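Local coordinates for uncharacterized protein (Bacteroides thetaiotaomicron VPI-5482, PDB 3KNY), which is of unknown function but has a two-domain fold and is probably a bacterial lipoprotein, at residues A[123-131]-A[142-150]; A[23-34]-A[50-61]. All coordinates share one frame; numbering follows the deposited sequence.

Interaction 1. Residues A[123-131]-A[142-150]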
loop_
_atom_site.group_PDB
_atom_site.type_symbol
_atom_site.label_atom_id
_atom_site.label_comp_id
_atom_site.label_asym_id
_atom_site.label_seq_id
_atom_site.Cartn_x
_atom_site.Cartn_y
_atom_site.Cartn_z
ATOM N N ALA A 123 -18.329 -13.930 -7.898
ATOM C CA ALA A 123 -17.095 -13.217 -8.243
ATOM C C ALA A 123 -17.353 -11.740 -8.605
ATOM O O ALA A 123 -18.208 -11.447 -9.431
ATOM C CB ALA A 123 -16.353 -13.936 -9.381
ATOM N N GLU A 124 -16.576 -10.828 -8.011
ATOM C CA GLU A 124 -16.802 -9.354 -8.099
ATOM C C GLU A 124 -15.677 -8.585 -8.809
ATOM O O GLU A 124 -14.560 -9.053 -8.876
ATOM C CB GLU A 124 -17.056 -8.757 -6.699
ATOM C CG GLU A 124 -16.659 -9.671 -5.515
ATOM C CD GLU A 124 -16.567 -8.939 -4.190
ATOM O OE1 GLU A 124 -17.010 -7.766 -4.104
ATOM O OE2 GLU A 124 -16.028 -9.548 -3.236
ATOM N N TYR A 125 -15.994 -7.399 -9.317
ATOM C CA TYR A 125 -15.077 -6.610 -10.144
ATOM C C TYR A 125 -14.673 -5.291 -9.488
ATOM O O TYR A 125 -15.465 -4.343 -9.466
ATOM C CB TYR A 125 -15.742 -6.311 -11.491
ATOM C CG TYR A 125 -15.365 -7.277 -12.589
ATOM C CD1 TYR A 125 -14.070 -7.257 -13.135
ATOM C CD2 TYR A 125 -16.297 -8.201 -13.102
ATOM C CE1 TYR A 125 -13.702 -8.138 -14.144
ATOM C CE2 TYR A 125 -15.942 -9.090 -14.118
ATOM C CZ TYR A 125 -14.641 -9.051 -14.638
ATOM O OH TYR A 125 -14.264 -9.920 -15.648
ATOM N N LYS A 126 -13.428 -5.204 -9.016
ATOM C CA LYS A 126 -13.006 -4.081 -8.184
ATOM C C LYS A 126 -11.758 -3.332 -8.662
ATOM O O LYS A 126 -10.879 -3.913 -9.270
ATOM C CB LYS A 126 -12.741 -4.588 -6.752
ATOM C CG LYS A 126 -13.791 -5.555 -6.180
ATOM C CD LYS A 126 -13.991 -5.421 -4.660
ATOM C CE LYS A 126 -12.897 -6.036 -3.826
ATOM N NZ LYS A 126 -12.997 -5.616 -2.384
ATOM N N THR A 127 -11.688 -2.040 -8.340
ATOM C CA THR A 127 -10.477 -1.241 -8.461
ATOM C C THR A 127 -9.923 -0.903 -7.086
ATOM O O THR A 127 -10.667 -0.647 -6.162
ATOM C CB THR A 127 -10.729 0.077 -9.184
ATOM O OG1 THR A 127 -11.470 -0.180 -10.377
ATOM C CG2 THR A 127 -9.413 0.719 -9.584
ATOM N N ASN A 128 -8.610 -0.911 -6.948
ATOM C CA ASN A 128 -7.963 -0.471 -5.731
ATOM C C ASN A 128 -6.667 0.174 -6.167
ATOM O O ASN A 128 -6.241 0.036 -7.292
ATOM C CB ASN A 128 -7.727 -1.636 -4.748
ATOM C CG ASN A 128 -7.237 -1.174 -3.339
ATOM O OD1 ASN A 128 -6.369 -1.815 -2.732
ATOM N ND2 ASN A 128 -7.795 -0.069 -2.831
ATOM N N GLY A 129 -6.051 0.913 -5.279
ATOM C CA GLY A 129 -4.938 1.750 -5.640
ATOM C C GLY A 129 -4.043 1.905 -4.458
ATOM O O GLY A 129 -4.308 1.402 -3.395
ATOM N N CYS A 130 -2.986 2.660 -4.626
ATOM C CA CYS A 130 -1.895 2.543 -3.701
ATOM C C CYS A 130 -0.839 3.623 -3.924
ATOM O O CYS A 130 -0.375 3.793 -5.035
ATOM C CB CYS A 130 -1.306 1.205 -4.045
ATOM S SG CYS A 130 -0.233 0.863 -2.939
ATOM N N THR A 131 -0.454 4.370 -2.903
ATOM C CA THR A 131 0.533 5.417 -3.127
ATOM C C THR A 131 1.862 4.836 -2.784
ATOM O O THR A 131 2.114 4.542 -1.626
ATOM C CB THR A 131 0.270 6.653 -2.303
ATOM O OG1 THR A 131 -0.967 7.210 -2.738
ATOM C CG2 THR A 131 1.378 7.676 -2.500
ATOM N N LYS A 142 1.762 6.691 -7.870
ATOM C CA LYS A 142 0.676 5.829 -7.428
ATOM C C LYS A 142 0.472 4.628 -8.348
ATOM O O LYS A 142 0.780 4.702 -9.540
ATOM C CB LYS A 142 -0.617 6.635 -7.387
ATOM C CG LYS A 142 -0.610 7.650 -6.280
ATOM C CD LYS A 142 -1.924 8.368 -6.156
ATOM C CE LYS A 142 -1.843 9.442 -5.073
ATOM N NZ LYS A 142 -3.206 9.745 -4.556
ATOM N N ALA A 143 -0.078 3.550 -7.795
ATOM C CA ALA A 143 -0.446 2.337 -8.544
ATOM C C ALA A 143 -1.962 2.157 -8.435
ATOM O O ALA A 143 -2.544 2.428 -7.378
ATOM C CB ALA A 143 0.295 1.102 -7.995
ATOM N N ALA A 144 -2.605 1.760 -9.535
ATOM C CA ALA A 144 -4.041 1.402 -9.560
ATOM C C ALA A 144 -4.174 0.028 -10.237
ATOM O O ALA A 144 -3.429 -0.296 -11.117
ATOM C CB ALA A 144 -4.832 2.428 -10.295
ATOM N N VAL A 145 -5.143 -0.767 -9.835
ATOM C CA VAL A 145 -5.252 -2.160 -10.271
ATOM C C VAL A 145 -6.709 -2.493 -10.389
ATOM O O VAL A 145 -7.488 -2.159 -9.501
ATOM C CB VAL A 145 -4.685 -3.129 -9.211
ATOM C CG1 VAL A 145 -4.886 -4.533 -9.644
ATOM C CG2 VAL A 145 -3.214 -2.868 -8.994
ATOM N N THR A 146 -7.085 -3.165 -11.469
ATOM C CA THR A 146 -8.448 -3.648 -11.621
ATOM C C THR A 146 -8.384 -5.141 -11.603
ATOM O O THR A 146 -7.522 -5.714 -12.244
ATOM C CB THR A 146 -9.069 -3.161 -12.911
ATOM O OG1 THR A 146 -9.258 -1.750 -12.803
ATOM C CG2 THR A 146 -10.415 -3.817 -13.138
ATOM N N TYR A 147 -9.297 -5.775 -10.878
ATOM C CA TYR A 147 -9.258 -7.214 -10.708
ATOM C C TYR A 147 -10.621 -7.827 -10.464
ATOM O O TYR A 147 -11.604 -7.130 -10.194
ATOM C CB TYR A 147 -8.331 -7.574 -9.547
ATOM C CG TYR A 147 -8.682 -6.933 -8.208
ATOM C CD1 TYR A 147 -8.311 -5.621 -7.915
ATOM C CD2 TYR A 147 -9.354 -7.649 -7.222
ATOM C CE1 TYR A 147 -8.625 -5.034 -6.683
ATOM C CE2 TYR A 147 -9.660 -7.075 -5.980
ATOM C CZ TYR A 147 -9.299 -5.767 -5.725
ATOM O OH TYR A 147 -9.604 -5.202 -4.520
ATOM N N LYS A 148 -10.651 -9.154 -10.563
ATOM C CA LYS A 148 -11.825 -9.938 -10.267
ATOM C C LYS A 148 -11.498 -10.802 -9.056
ATOM O O LYS A 148 -10.481 -11.491 -9.026
ATOM C CB LYS A 148 -12.169 -10.810 -11.463
ATOM C CG LYS A 148 -13.659 -10.941 -11.726
ATOM C CD LYS A 148 -13.947 -11.977 -12.804
ATOM C CE LYS A 148 -13.483 -13.371 -12.367
ATOM N NZ LYS A 148 -14.317 -14.436 -12.989
ATOM N N LYS A 149 -12.338 -10.726 -8.038
ATOM C CA LYS A 149 -12.149 -11.514 -6.828
ATOM C C LYS A 149 -13.244 -12.582 -6.793
ATOM O O LYS A 149 -14.404 -12.296 -7.094
ATOM C CB LYS A 149 -12.214 -10.624 -5.580
ATOM C CG LYS A 149 -11.991 -11.378 -4.268
ATOM C CD LYS A 149 -12.074 -10.453 -3.060
ATOM C CE LYS A 149 -12.351 -11.226 -1.766
ATOM N NZ LYS A 149 -13.800 -11.557 -1.656
ATOM N N SER A 150 -12.866 -13.815 -6.463
ATOM C CA SER A 150 -13.837 -14.893 -6.277
ATOM C C SER A 150 -13.489 -15.668 -4.987
ATOM O O SER A 150 -12.525 -15.316 -4.278
ATOM C CB SER A 150 -13.870 -15.801 -7.506
ATOM O OG SER A 150 -12.664 -16.523 -7.616
#

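Interaction 2. Residues A[23-34]-A[50-61]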
loop_
_atom_site.group_PDB
_atom_site.type_symbol
_atom_site.label_atom_id
_atom_site.label_comp_id
_atom_site.label_asym_id
_atom_site.label_seq_id
_atom_site.Cartn_x
_atom_site.Cartn_y
_atom_site.Cartn_z
ATOM N N GLU A 23 -0.306 8.969 4.586
ATOM C CA GLU A 23 -1.520 8.146 4.665
ATOM C C GLU A 23 -1.271 6.764 5.306
ATOM O O GLU A 23 -2.227 6.027 5.548
ATOM C CB GLU A 23 -2.206 8.027 3.273
ATOM C CG GLU A 23 -1.546 7.075 2.203
ATOM C CD GLU A 23 -2.221 7.142 0.782
ATOM O OE1 GLU A 23 -2.253 8.260 0.218
ATOM O OE2 GLU A 23 -2.699 6.095 0.224
ATOM N N TYR A 24 -0.006 6.444 5.594
ATOM C CA TYR A 24 0.409 5.154 6.147
ATOM C C TYR A 24 1.058 5.253 7.547
ATOM O O TYR A 24 1.864 6.147 7.812
ATOM C CB TYR A 24 1.415 4.477 5.182
ATOM C CG TYR A 24 0.819 4.122 3.827
ATOM C CD1 TYR A 24 0.172 2.900 3.617
ATOM C CD2 TYR A 24 0.895 5.002 2.763
ATOM C CE1 TYR A 24 -0.395 2.586 2.393
ATOM C CE2 TYR A 24 0.339 4.687 1.527
ATOM C CZ TYR A 24 -0.313 3.489 1.354
ATOM O OH TYR A 24 -0.870 3.216 0.134
ATOM N N ALA A 25 0.734 4.298 8.422
ATOM C CA ALA A 25 1.283 4.246 9.784
ATOM C C ALA A 25 2.708 3.683 9.773
ATOM O O ALA A 25 2.937 2.608 9.228
ATOM C CB ALA A 25 0.384 3.387 10.701
ATOM N N PRO A 26 3.669 4.400 10.380
ATOM C CA PRO A 26 5.042 3.892 10.522
ATOM C C PRO A 26 5.065 2.575 11.263
ATOM O O PRO A 26 4.202 2.350 12.113
ATOM C CB PRO A 26 5.726 4.937 11.409
ATOM C CG PRO A 26 4.875 6.170 11.357
ATOM C CD PRO A 26 3.500 5.758 10.931
ATOM N N LEU A 27 6.057 1.737 10.983
ATOM C CA LEU A 27 6.177 0.442 11.651
ATOM C C LEU A 27 5.988 0.518 13.161
ATOM O O LEU A 27 6.375 1.495 13.833
ATOM C CB LEU A 27 7.538 -0.206 11.397
ATOM C CG LEU A 27 7.825 -0.910 10.079
ATOM C CD1 LEU A 27 9.062 -1.748 10.310
ATOM C CD2 LEU A 27 6.670 -1.797 9.593
ATOM N N ASN A 28 5.388 -0.533 13.697
ATOM C CA ASN A 28 5.156 -0.629 15.129
ATOM C C ASN A 28 4.398 0.571 15.737
ATOM O O ASN A 28 4.596 0.904 16.890
ATOM C CB ASN A 28 6.488 -0.888 15.834
ATOM C CG ASN A 28 7.198 -2.104 15.275
ATOM O OD1 ASN A 28 6.720 -3.238 15.412
ATOM N ND2 ASN A 28 8.335 -1.877 14.622
ATOM N N THR A 29 3.529 1.204 14.951
ATOM C CA THR A 29 2.587 2.185 15.466
ATOM C C THR A 29 1.198 1.952 14.853
ATOM O O THR A 29 1.070 1.404 13.747
ATOM C CB THR A 29 3.021 3.650 15.190
ATOM O OG1 THR A 29 2.609 4.043 13.872
ATOM C CG2 THR A 29 4.515 3.833 15.363
ATOM N N ILE A 30 0.169 2.361 15.593
ATOM C CA ILE A 30 -1.225 2.300 15.149
ATOM C C ILE A 30 -1.852 3.637 15.505
ATOM O O ILE A 30 -1.714 4.074 16.629
ATOM C CB ILE A 30 -2.002 1.145 15.827
ATOM C CG1 ILE A 30 -1.218 -0.165 15.659
ATOM C CG2 ILE A 30 -3.413 1.019 15.242
ATOM C CD1 ILE A 30 -1.938 -1.408 16.124
ATOM N N PRO A 31 -2.490 4.326 14.542
ATOM C CA PRO A 31 -3.114 5.599 14.913
ATOM C C PRO A 31 -4.101 5.418 16.051
ATOM O O PRO A 31 -4.838 4.431 16.058
ATOM C CB PRO A 31 -3.850 6.045 13.629
ATOM C CG PRO A 31 -3.589 5.003 12.596
ATOM C CD PRO A 31 -2.446 4.157 13.081
ATOM N N ASP A 32 -4.113 6.352 16.997
ATOM C CA ASP A 32 -4.958 6.196 18.153
ATOM C C ASP A 32 -6.396 5.866 17.764
ATOM O O ASP A 32 -6.972 4.902 18.263
ATOM C CB ASP A 32 -4.955 7.437 19.044
ATOM C CG ASP A 32 -5.723 7.203 20.342
ATOM O OD1 ASP A 32 -5.479 6.162 20.981
ATOM O OD2 ASP A 32 -6.590 8.023 20.715
ATOM N N TRP A 33 -6.970 6.643 16.852
ATOM C CA TRP A 33 -8.376 6.462 16.507
ATOM C C TRP A 33 -8.765 5.013 16.169
ATOM O O TRP A 33 -9.915 4.600 16.382
ATOM C CB TRP A 33 -8.770 7.409 15.373
ATOM C CG TRP A 33 -8.206 7.061 14.063
ATOM C CD1 TRP A 33 -7.053 7.526 13.523
ATOM C CD2 TRP A 33 -8.779 6.174 13.096
ATOM N NE1 TRP A 33 -6.863 6.977 12.282
ATOM C CE2 TRP A 33 -7.908 6.144 11.995
ATOM C CE3 TRP A 33 -9.944 5.397 13.059
ATOM C CZ2 TRP A 33 -8.161 5.375 10.866
ATOM C CZ3 TRP A 33 -10.194 4.624 11.927
ATOM C CH2 TRP A 33 -9.306 4.622 10.848
ATOM N N VAL A 34 -7.810 4.248 15.637
ATOM C CA VAL A 34 -8.065 2.860 15.238
ATOM C C VAL A 34 -8.555 2.006 16.398
ATOM O O VAL A 34 -9.505 1.234 16.247
ATOM C CB VAL A 34 -6.811 2.200 14.603
ATOM C CG1 VAL A 34 -6.990 0.701 14.493
ATOM C CG2 VAL A 34 -6.566 2.783 13.251
ATOM N N SER A 50 1.809 -4.507 11.967
ATOM C CA SER A 50 2.521 -3.223 11.883
ATOM C C SER A 50 4.025 -3.385 12.088
ATOM O O SER A 50 4.775 -2.425 11.937
ATOM C CB SER A 50 1.974 -2.205 12.901
ATOM O OG SER A 50 2.518 -2.435 14.196
ATOM N N SER A 51 4.464 -4.587 12.452
ATOM C CA SER A 51 5.891 -4.846 12.612
ATOM C C SER A 51 6.549 -5.145 11.267
ATOM O O SER A 51 7.767 -5.258 11.196
ATOM C CB SER A 51 6.111 -6.035 13.528
ATOM O OG SER A 51 5.817 -7.244 12.858
ATOM N N ARG A 52 5.739 -5.329 10.223
ATOM C CA ARG A 52 6.254 -5.654 8.874
ATOM C C ARG A 52 5.703 -4.783 7.764
ATOM O O ARG A 52 6.306 -4.729 6.693
ATOM C CB ARG A 52 5.923 -7.099 8.503
ATOM C CG ARG A 52 6.512 -8.119 9.425
ATOM C CD ARG A 52 7.993 -8.257 9.200
ATOM N NE ARG A 52 8.493 -9.329 10.034
ATOM C CZ ARG A 52 8.783 -9.198 11.319
ATOM N NH1 ARG A 52 8.661 -8.016 11.918
ATOM N NH2 ARG A 52 9.206 -10.260 12.005
ATOM N N TYR A 53 4.562 -4.139 8.001
ATOM C CA TYR A 53 3.877 -3.355 6.978
ATOM C C TYR A 53 3.581 -1.966 7.513
ATOM O O TYR A 53 3.295 -1.798 8.707
ATOM C CB TYR A 53 2.538 -3.996 6.598
ATOM C CG TYR A 53 2.621 -5.355 5.972
ATOM C CD1 TYR A 53 2.672 -6.512 6.755
ATOM C CD2 TYR A 53 2.626 -5.495 4.577
ATOM C CE1 TYR A 53 2.742 -7.780 6.159
ATOM C CE2 TYR A 53 2.700 -6.749 3.975
ATOM C CZ TYR A 53 2.755 -7.884 4.761
ATOM O OH TYR A 53 2.824 -9.107 4.145
ATOM N N GLU A 54 3.640 -0.977 6.636
ATOM C CA GLU A 54 3.241 0.353 6.998
ATOM C C GLU A 54 1.855 0.479 6.434
ATOM O O GLU A 54 1.681 0.475 5.221
ATOM C CB GLU A 54 4.225 1.380 6.472
ATOM C CG GLU A 54 5.532 1.326 7.277
ATOM C CD GLU A 54 6.662 2.139 6.682
ATOM O OE1 GLU A 54 6.789 2.169 5.421
ATOM O OE2 GLU A 54 7.435 2.719 7.488
ATOM N N ILE A 55 0.877 0.573 7.339
ATOM C CA ILE A 55 -0.529 0.313 7.040
ATOM C C ILE A 55 -1.389 1.580 6.938
ATOM O O ILE A 55 -1.290 2.494 7.741
ATOM C CB ILE A 55 -1.122 -0.631 8.129
ATOM C CG1 ILE A 55 -0.267 -1.900 8.263
ATOM C CG2 ILE A 55 -2.551 -1.005 7.810
ATOM C CD1 ILE A 55 -0.678 -2.879 9.398
ATOM N N ASN A 56 -2.233 1.623 5.924
ATOM C CA ASN A 56 -3.223 2.676 5.794
ATOM C C ASN A 56 -4.531 2.123 6.346
ATOM O O ASN A 56 -5.065 1.160 5.811
ATOM C CB ASN A 56 -3.396 3.111 4.339
ATOM C CG ASN A 56 -4.494 4.132 4.175
ATOM O OD1 ASN A 56 -5.449 4.132 4.931
ATOM N ND2 ASN A 56 -4.371 5.002 3.187
ATOM N N TYR A 57 -5.040 2.759 7.406
ATOM C CA TYR A 57 -6.260 2.317 8.103
ATOM C C TYR A 57 -7.541 2.979 7.577
ATOM O O TYR A 57 -8.604 2.772 8.145
ATOM C CB TYR A 57 -6.108 2.514 9.627
ATOM C CG TYR A 57 -5.077 1.579 10.256
ATOM C CD1 TYR A 57 -5.394 0.247 10.558
ATOM C CD2 TYR A 57 -3.781 2.018 10.531
ATOM C CE1 TYR A 57 -4.437 -0.634 11.127
ATOM C CE2 TYR A 57 -2.814 1.145 11.088
ATOM C CZ TYR A 57 -3.156 -0.175 11.388
ATOM O OH TYR A 57 -2.199 -1.016 11.932
ATOM N N SER A 58 -7.457 3.721 6.470
ATOM C CA SER A 58 -8.617 4.438 5.911
ATOM C C SER A 58 -9.889 3.587 5.801
ATOM O O SER A 58 -10.990 4.119 5.842
ATOM C CB SER A 58 -8.313 4.992 4.513
ATOM O OG SER A 58 -8.403 3.947 3.538
ATOM N N PHE A 59 -9.742 2.282 5.640
ATOM C CA PHE A 59 -10.902 1.417 5.482
ATOM C C PHE A 59 -11.798 1.266 6.706
ATOM O O PHE A 59 -12.945 0.834 6.586
ATOM C CB PHE A 59 -10.454 0.036 5.064
ATOM C CG PHE A 59 -9.914 -0.794 6.186
ATOM C CD1 PHE A 59 -8.625 -0.580 6.675
ATOM C CD2 PHE A 59 -10.685 -1.818 6.738
ATOM C CE1 PHE A 59 -8.114 -1.366 7.699
ATOM C CE2 PHE A 59 -10.181 -2.607 7.755
ATOM C CZ PHE A 59 -8.887 -2.382 8.237
ATOM N N LEU A 60 -11.272 1.567 7.889
ATOM C CA LEU A 60 -12.077 1.514 9.117
ATOM C C LEU A 60 -12.957 2.748 9.219
ATOM O O LEU A 60 -13.789 2.834 10.111
ATOM C CB LEU A 60 -11.189 1.380 10.366
ATOM C CG LEU A 60 -10.486 0.029 10.565
ATOM C CD1 LEU A 60 -9.435 0.123 11.651
ATOM C CD2 LEU A 60 -11.481 -1.070 10.884
ATOM N N LYS A 61 -12.796 3.698 8.303
ATOM C CA LYS A 61 -13.631 4.878 8.300
ATOM C C LYS A 61 -14.887 4.653 7.450
ATOM O O LYS A 61 -15.379 5.569 6.801
ATOM C CB LYS A 61 -12.836 6.093 7.814
ATOM C CG LYS A 61 -11.551 6.354 8.610
ATOM C CD LYS A 61 -11.304 7.860 8.856
ATOM C CE LYS A 61 -9.805 8.219 8.850
ATOM N NZ LYS A 61 -9.130 8.004 7.501
#

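Interaction 1. Residues A[123-131]-A[142-150]
The beta hairpin of strands 124-134 and 140-149 supplies two of the three strands of an antiparallel sheet, with 140-149 in the middle and 154-164 on its far side, and brings Glu124 opposite Lys149 at its outer end and Thr131 opposite Lys142 near the turn. Four hydrogen-bonded pairs tie the backbones: Glu124 with Lys149, Lys126 with Tyr147, Asn128 with Val145 and Cys130 with Ala143. In the second, Lys126 N reaches Tyr147 O at 2.9 Å and nearly straight, 163° at the hydrogen; in the last, the bond from Cys130 N is weak.

One face carries Glu124, Lys126, Asn128, Cys130, Ala143, Val145, Tyr147 and Lys149. Met216 of strand 204-217 packs on Asn128, Cys130 and Val145 toward the turn, where small Ala143 brings CB near Cys130 CB. The Tyr147 ring leans toward the neighbouring strand, because chi1 of 57° sets CG between the backbone N and the carbonyl carbon. Lys126 CB sits over the rim of that ring, 4.2 Å from its centroid. The terminal carboxylate of Pro218 receives both polar ends, through a salt bridge to Lys126 NZ and a hydrogen bond from Tyr147 OH, and Lys126 NZ also bonds to Asp99 O. Farther out, Glu124 and Lys149 run side by side, but their salt bridge is weak, OE2 to NZ 3.4 Å, and the stronger partner of Lys149 is Glu71 of helix 66-84.

The other face is more open to solvent and mostly polar. Gly129 faces Ala144 there at a CA to CA distance of 4.0 Å, a close pair of small residues. Thr127 and Thr146 approach through their hydroxyls, OG1 to OG1 3.6 Å. At the outer end the aliphatic part of Lys148 lies across Tyr125, its CG 3.6 Å from the ring centroid and only 12° off the normal.

Interaction 2. Residues A[23-34]-A[50-61]
The Tyr57 ring is gripped on both faces: Val34 CG2 stands over one, 4.0 Å from the centroid, and Ile55 CG2 over the opposite one, while Ala25 CB lies in plane at the edge. Pro31 CD comes in obliquely, 3.6 Å from Tyr57 CD2, and Ile30 crosses the phenol end at about a right angle. Val34 CG2 serves two rings, since it also lies over the centre of the Trp33 indole. The other indole face takes Lys61 CE, and Tyr57 O meets its edge in plane, 3.3 Å from Trp33 CH2. Chi1 of 71° sets CG between the backbone N and carbonyl carbon, turning the six-membered ring toward Tyr57 and Leu60.

The loop 23-34 thus lies along the segment that leaves helix 40-49, whose Trp46 meets Tyr57 edge-to-face. Were Tyr57 cut back to alanine, a gap would probably open between Val34 and Ile55, leaving Ile30 and Pro31 without the ring they pack on.

Ala25 N gives a nearly straight bond to Ile55 O, 2.8 Å long. Three residues on, a type II turn from Pro26 to Thr29 presents Asn28 N to Ser50 O at 2.7 Å; asparagine suits the positive phi of 54° required there. Leu27 CD2 packs on the backbone beside this bond. Asn56 OD1 accepts from Ser58 N, an Asx turn leading into the 3-10 segment that carries Leu60. The clear hydrogen bonds across the contact join main-chain groups, so the side chains contribute fit more than polarity: apolar groups of varied size and the aliphatic part of Lys61 fit round two aromatic rings.

Both contacts are partly buried, yet they lie on opposite sides of the chain's centre and hold different elements. Interaction 1 is regular sheet, with paired backbone bonds along its whole length; its inner face turns to strand 204-217, its outer face to solvent. Interaction 2 is an irregular loop against a short strand and a 3-10 segment, so few backbone bonds cross it and aromatic packing dominates, where interaction 1 adds a weak salt bridge and lysine chains laid over tyrosine rings. The two meet at the turn end of the hairpin: Tyr24 OH is 3.3 Å from Thr131 N, a probable hydrogen bond, and lies against Cys130, so the loop 23-34 reaches the three-stranded sheet directly.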